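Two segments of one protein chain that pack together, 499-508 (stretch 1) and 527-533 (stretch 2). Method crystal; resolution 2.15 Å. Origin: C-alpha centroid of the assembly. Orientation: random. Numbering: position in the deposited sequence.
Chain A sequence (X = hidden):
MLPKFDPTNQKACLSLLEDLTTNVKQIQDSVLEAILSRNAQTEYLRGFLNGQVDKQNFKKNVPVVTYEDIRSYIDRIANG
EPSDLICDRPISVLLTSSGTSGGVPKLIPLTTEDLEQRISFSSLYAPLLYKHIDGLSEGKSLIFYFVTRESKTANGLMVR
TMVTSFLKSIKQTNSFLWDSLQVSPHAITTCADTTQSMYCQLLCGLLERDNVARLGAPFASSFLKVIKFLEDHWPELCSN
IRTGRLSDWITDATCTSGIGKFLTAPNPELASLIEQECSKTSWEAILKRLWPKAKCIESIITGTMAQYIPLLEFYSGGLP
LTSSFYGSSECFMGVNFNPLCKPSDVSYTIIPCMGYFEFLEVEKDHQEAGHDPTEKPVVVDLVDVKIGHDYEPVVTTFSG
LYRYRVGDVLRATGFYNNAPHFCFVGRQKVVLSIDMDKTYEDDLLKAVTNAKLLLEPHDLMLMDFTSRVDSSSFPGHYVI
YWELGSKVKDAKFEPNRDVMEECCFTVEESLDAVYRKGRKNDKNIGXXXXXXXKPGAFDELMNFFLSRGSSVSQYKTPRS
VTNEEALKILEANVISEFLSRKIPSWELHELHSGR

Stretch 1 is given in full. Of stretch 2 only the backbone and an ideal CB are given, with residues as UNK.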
# COMPACT_ATOMS: atom_id res chain seq x y z
N VAL A 499 6.75 32.28 -5.66
CA VAL A 499 6.55 31.14 -4.77
C VAL A 499 6.98 29.84 -5.45
O VAL A 499 7.64 29.00 -4.83
CB VAL A 499 5.09 31.11 -4.27
CG1 VAL A 499 4.13 30.85 -5.39
CG2 VAL A 499 4.94 30.06 -3.17
N MET A 500 6.67 29.65 -6.75
CA MET A 500 7.10 28.43 -7.45
C MET A 500 8.62 28.31 -7.46
O MET A 500 9.16 27.21 -7.26
CB MET A 500 6.56 28.39 -8.89
CG MET A 500 5.09 28.03 -8.99
SD MET A 500 4.67 26.65 -7.89
CE MET A 500 5.55 25.29 -8.67
N GLU A 501 9.32 29.42 -7.66
CA GLU A 501 10.77 29.37 -7.68
C GLU A 501 11.32 29.03 -6.29
O GLU A 501 12.33 28.32 -6.17
CB GLU A 501 11.33 30.70 -8.20
CG GLU A 501 11.09 30.89 -9.70
CD GLU A 501 11.67 32.20 -10.25
OE1 GLU A 501 11.64 33.24 -9.56
OE2 GLU A 501 12.15 32.19 -11.41
N GLU A 502 10.68 29.54 -5.24
CA GLU A 502 11.10 29.16 -3.89
C GLU A 502 10.78 27.69 -3.61
O GLU A 502 11.54 27.03 -2.89
CB GLU A 502 10.47 30.08 -2.85
CG GLU A 502 10.99 29.90 -1.41
CD GLU A 502 12.42 30.37 -1.21
OE1 GLU A 502 13.00 30.93 -2.17
OE2 GLU A 502 12.98 30.19 -0.10
N CYS A 503 9.69 27.17 -4.19
CA CYS A 503 9.42 25.73 -4.08
C CYS A 503 10.56 24.92 -4.67
O CYS A 503 11.02 23.94 -4.07
CB CYS A 503 8.11 25.37 -4.79
SG CYS A 503 6.65 25.88 -3.87
N CYS A 504 11.03 25.31 -5.86
CA CYS A 504 12.15 24.62 -6.48
C CYS A 504 13.34 24.56 -5.54
O CYS A 504 13.93 23.49 -5.32
CB CYS A 504 12.55 25.32 -7.78
SG CYS A 504 11.39 25.17 -9.11
N PHE A 505 13.69 25.71 -4.96
CA PHE A 505 14.81 25.77 -4.03
C PHE A 505 14.59 24.89 -2.81
O PHE A 505 15.52 24.24 -2.32
CB PHE A 505 15.04 27.21 -3.60
CG PHE A 505 15.98 27.34 -2.47
CD1 PHE A 505 17.35 27.16 -2.67
CD2 PHE A 505 15.52 27.65 -1.20
CE1 PHE A 505 18.25 27.31 -1.62
CE2 PHE A 505 16.41 27.78 -0.13
CZ PHE A 505 17.77 27.61 -0.34
N THR A 506 13.36 24.86 -2.30
CA THR A 506 13.10 24.16 -1.04
C THR A 506 13.26 22.66 -1.22
O THR A 506 13.75 21.98 -0.31
CB THR A 506 11.69 24.51 -0.54
OG1 THR A 506 11.60 25.92 -0.42
CG2 THR A 506 11.41 23.88 0.82
N VAL A 507 12.85 22.12 -2.37
CA VAL A 507 13.19 20.74 -2.70
C VAL A 507 14.70 20.55 -2.67
O VAL A 507 15.21 19.61 -2.04
CB VAL A 507 12.64 20.35 -4.09
CG1 VAL A 507 12.95 18.87 -4.36
CG2 VAL A 507 11.15 20.59 -4.17
N GLU A 508 15.43 21.42 -3.37
CA GLU A 508 16.88 21.26 -3.47
C GLU A 508 17.54 21.31 -2.10
O GLU A 508 18.42 20.50 -1.80
CB GLU A 508 17.49 22.34 -4.35
CG GLU A 508 17.13 22.23 -5.80
CD GLU A 508 18.12 22.96 -6.67
OE1 GLU A 508 18.22 24.20 -6.54
OE2 GLU A 508 18.82 22.29 -7.46
N UNK A 527 20.16 23.53 -12.12
CA UNK A 527 19.10 23.97 -11.21
C UNK A 527 17.86 23.11 -11.32
O UNK A 527 17.36 22.84 -12.42
CB UNK A 527 18.74 25.43 -11.49
N UNK A 528 17.33 22.69 -10.17
CA UNK A 528 16.13 21.86 -10.18
C UNK A 528 14.98 22.61 -10.82
O UNK A 528 14.85 23.83 -10.70
CB UNK A 528 15.76 21.42 -8.76
N UNK A 529 14.14 21.85 -11.52
CA UNK A 529 13.03 22.39 -12.29
C UNK A 529 11.74 21.74 -11.83
O UNK A 529 11.67 20.52 -11.71
CB UNK A 529 13.24 22.17 -13.79
N UNK A 530 10.71 22.56 -11.60
CA UNK A 530 9.37 22.06 -11.36
C UNK A 530 8.52 22.45 -12.56
O UNK A 530 8.48 23.63 -12.95
CB UNK A 530 8.79 22.61 -10.06
N UNK A 531 7.85 21.46 -13.15
CA UNK A 531 6.91 21.67 -14.24
C UNK A 531 5.51 21.38 -13.71
O UNK A 531 5.26 20.30 -13.17
CB UNK A 531 7.24 20.79 -15.45
N UNK A 532 4.63 22.37 -13.82
CA UNK A 532 3.24 22.19 -13.42
C UNK A 532 2.48 21.56 -14.58
O UNK A 532 2.52 22.06 -15.71
CB UNK A 532 2.61 23.52 -13.00
N UNK A 533 1.79 20.46 -14.31
CA UNK A 533 1.05 19.76 -15.36
C UNK A 533 -0.44 20.01 -15.15
O UNK A 533 -0.91 20.22 -14.03
CB UNK A 533 1.36 18.26 -15.35

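Stretch 1 is helical throughout, and the strand of stretch 2 passes it at a closest axis distance of 8.1 Å, with 130° between the N-to-C directions. The helix offers Met500, Cys503, Cys504, Val507 and Glu508 to this contact, an apolar surface with one carboxylate at its end.

At position 527, phi/psi of -74/133 is compatible with proline and with many other residues. CA-to-CB points sideways, and the ideal CB lies 5.1 Å from Glu508 OE2, so stretch 1 imposes little on the choice. The deposited residue is Pro527, whose CB comes no nearer to the helix than 5.2 Å, at Glu508 OE2.

Position 528 has the shortest CA-CA distance across the stretches, 6.1 Å between Cys504 CA and the CA of 528. Its CB points toward the helix and sits a tight 3.4 Å from Glu508 CG. The backbone N donates a weak hydrogen bond to Glu508 OE2 (3.1 Å, 148° at the hydrogen), an interaction available to any residue but proline. Beyond CB lie Cys504 and Val507, which favour a medium-sized aliphatic chain; leucine, isoleucine or methionine would be plausible. Leu528 is found: its CD1 meets Val507 CG1 at 3.8 Å, while CD2 lies 4.1 Å from Cys504 CB.

At 529 the CB points away and has nothing of stretch 1 within 5.5 Å, so polar or charged residues are as admissible as apolar ones. Glu529 occupies it.

The extended backbone brings CB of 530 back toward the helix, 3.8 Å from Cys504 SG and 4.4 Å from Met500 CE. Apolar neighbours suit valine, leucine, isoleucine or methionine. Ile530 (chi1 m, chi2 t) places CG1 3.6 Å from Cys504 SG and CG2 3.7 Å from Met500 CE; CD1 reaches to 4.0 Å from Cys503 CB.

At 531 CA-to-CB again points away, with nothing of stretch 1 within 5.5 Å of the ideal CB, so polar, charged or apolar residues would all do. It is Lys531, whose NZ lies 3.7 Å from Glu529 OE2, a long salt bridge.

At 532 CB points toward stretch 1, but no atom there lies within 5.5 Å of the ideal CB; a side chain must extend to make contact, and several aliphatic residues could. Val532 brings CG2 to 4.0 Å from Met500 CE.

Position 533 is out of reach, so any side chain would do as far as stretch 1 is concerned. The residue is Val533.

Stretch 2 (527-533) PLEIKVV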
# COMPACT_ATOMS: atom_id res chain seq x y z
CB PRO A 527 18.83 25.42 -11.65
CG PRO A 527 19.98 25.78 -12.59
CD PRO A 527 20.39 24.50 -13.21
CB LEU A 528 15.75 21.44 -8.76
CG LEU A 528 14.53 20.52 -8.62
CD1 LEU A 528 14.79 19.44 -7.59
CD2 LEU A 528 13.28 21.32 -8.25
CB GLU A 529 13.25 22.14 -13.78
CG GLU A 529 12.11 22.58 -14.66
CD GLU A 529 12.48 22.52 -16.15
OE1 GLU A 529 13.54 21.94 -16.48
OE2 GLU A 529 11.72 23.07 -16.97
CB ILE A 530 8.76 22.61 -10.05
CG1 ILE A 530 9.52 22.05 -8.84
CG2 ILE A 530 7.27 22.25 -9.98
CD1 ILE A 530 9.06 22.63 -7.51
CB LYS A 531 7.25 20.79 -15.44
CG LYS A 531 8.65 21.07 -16.05
CD LYS A 531 9.08 19.99 -17.05
CE LYS A 531 9.62 20.60 -18.33
NZ LYS A 531 10.86 19.95 -18.83
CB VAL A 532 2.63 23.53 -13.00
CG1 VAL A 532 1.15 23.38 -12.72
CG2 VAL A 532 3.36 24.05 -11.77
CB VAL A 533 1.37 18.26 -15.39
CG1 VAL A 533 2.80 18.06 -15.87
CG2 VAL A 533 1.20 17.65 -13.99
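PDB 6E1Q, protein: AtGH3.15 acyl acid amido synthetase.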